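Local coordinates for beta subunit of a putative Aromatic-ring-hydroxylating dioxygenase (Novosphingobium aromaticivorans DSM 12444, PDB 3EBY), which probably serves as the small, non-catalytic subunit of a ring-hydroxylating dioxygenase, giving structural support to the iron-bearing alpha subunits that oxidise aromatic rings, at the interface of chains A and B. Residues are numbered along the deposited sequence; one frame, centred on the assembly and turned at random. Chains: chain A/B, beta subunit of a putative Aromatic-ring-hydroxylating dioxygenase.

The interface of chains A and B. Residues chain A 28, 87-89; chain B 50, 128, 151.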
# COMPACT_ATOMS: atom_id res chain seq x y z
N ASP A 28 4.65 6.68 12.44
CA ASP A 28 3.23 6.58 12.78
C ASP A 28 3.00 6.30 14.27
O ASP A 28 2.04 6.78 14.86
CB ASP A 28 2.58 5.50 11.97
CG ASP A 28 2.57 5.80 10.47
OD1 ASP A 28 2.82 6.97 10.07
OD2 ASP A 28 2.32 4.85 9.70
N PHE A 87 -2.79 12.15 14.33
CA PHE A 87 -2.39 10.77 14.15
C PHE A 87 -2.08 10.54 12.68
O PHE A 87 -2.91 10.84 11.81
CB PHE A 87 -3.50 9.82 14.58
CG PHE A 87 -3.84 9.89 16.04
CD1 PHE A 87 -2.87 10.22 16.97
CD2 PHE A 87 -5.12 9.62 16.48
CE1 PHE A 87 -3.19 10.31 18.32
CE2 PHE A 87 -5.43 9.67 17.83
CZ PHE A 87 -4.46 10.03 18.74
N ASN A 88 -0.90 9.99 12.43
CA ASN A 88 -0.44 9.74 11.07
C ASN A 88 -0.41 8.28 10.76
O ASN A 88 -0.14 7.44 11.62
CB ASN A 88 0.94 10.34 10.86
CG ASN A 88 0.94 11.85 10.96
OD1 ASN A 88 0.16 12.53 10.28
ND2 ASN A 88 1.67 12.36 11.95
N ARG A 89 -0.57 7.98 9.47
CA ARG A 89 -0.55 6.64 8.97
C ARG A 89 0.12 6.66 7.60
O ARG A 89 -0.37 7.31 6.68
CB ARG A 89 -2.00 6.15 8.81
CG ARG A 89 -2.14 4.76 8.35
CD ARG A 89 -1.51 3.84 9.32
NE ARG A 89 -1.90 4.14 10.69
CZ ARG A 89 -1.23 3.71 11.75
NH1 ARG A 89 -0.14 3.00 11.59
NH2 ARG A 89 -1.66 3.96 12.96
N ARG B 50 -7.08 4.01 18.75
CA ARG B 50 -5.68 4.23 19.16
C ARG B 50 -5.60 4.78 20.60
O ARG B 50 -4.79 4.33 21.41
CB ARG B 50 -5.00 5.22 18.20
CG ARG B 50 -3.49 5.41 18.46
CD ARG B 50 -2.92 6.68 17.78
NE ARG B 50 -2.72 6.57 16.32
CZ ARG B 50 -1.53 6.59 15.71
NH1 ARG B 50 -0.39 6.56 16.42
NH2 ARG B 50 -1.46 6.56 14.39
N GLY B 128 -5.50 2.47 10.25
CA GLY B 128 -4.95 1.94 11.52
C GLY B 128 -3.74 1.07 11.30
O GLY B 128 -3.12 1.13 10.25
N ASP B 151 -7.45 4.88 13.81
CA ASP B 151 -7.38 6.32 13.97
C ASP B 151 -8.73 7.01 13.72
O ASP B 151 -9.10 7.92 14.45
CB ASP B 151 -6.32 6.90 13.01
CG ASP B 151 -4.93 6.42 13.32
OD1 ASP B 151 -4.73 5.93 14.47
OD2 ASP B 151 -4.07 6.47 12.41
O HOH W 1 -4.66 8.66 10.61
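B:Arg50 reaches from its 3-10 helix across to chain A and meets the C-terminal end of helix 8-28, where its NH1 donates to the backbone O of A:Asp28 (2.9 Å). The bond is nearly straight, 171° at the hydrogen, and lies in the guanidinium plane, though tilted somewhat from the carbonyl plane. In this beta subunit of the ring-hydroxylating dioxygenase family, three copies of which form the deposited assembly, the contact joins two like chains through unlike surfaces, as expected of the trimer typical of the family. Beneath the arginine lies A:Phe87, at the start of strand 87-92: CD of B:Arg50 sits 3.5 Å from the ring centroid in a CH-pi contact, while the guanidinium, nearly parallel to the ring, lies beyond it beside the A:Phe87 backbone. The arginine runs out extended (chi1 -174°), carrying CD over the ring, then bends at chi3 to turn the guanidinium towards A:Asp28. B:Asp151 grips it side-on within chain B: NE donates to OD1 (2.8 Å) from above the carboxylate plane, and NH2 to OD2 (3.3 Å) on its syn side, somewhat out of that plane. The same carboxylate forms a longer salt bridge to A:Arg89, OD2 to NH2 at 3.5 Å, and probably offsets the close approach of the two guanidinium groups. A:Arg89 bends at chi2 and chi3, bringing one guanidinium face under the carbonyl O of B:Gly128, while A:Asp28 OD2 pairs with its NH1 within chain A (3.6 Å). A water links B:Asp151 OD2 to the backbone O of A:Phe87.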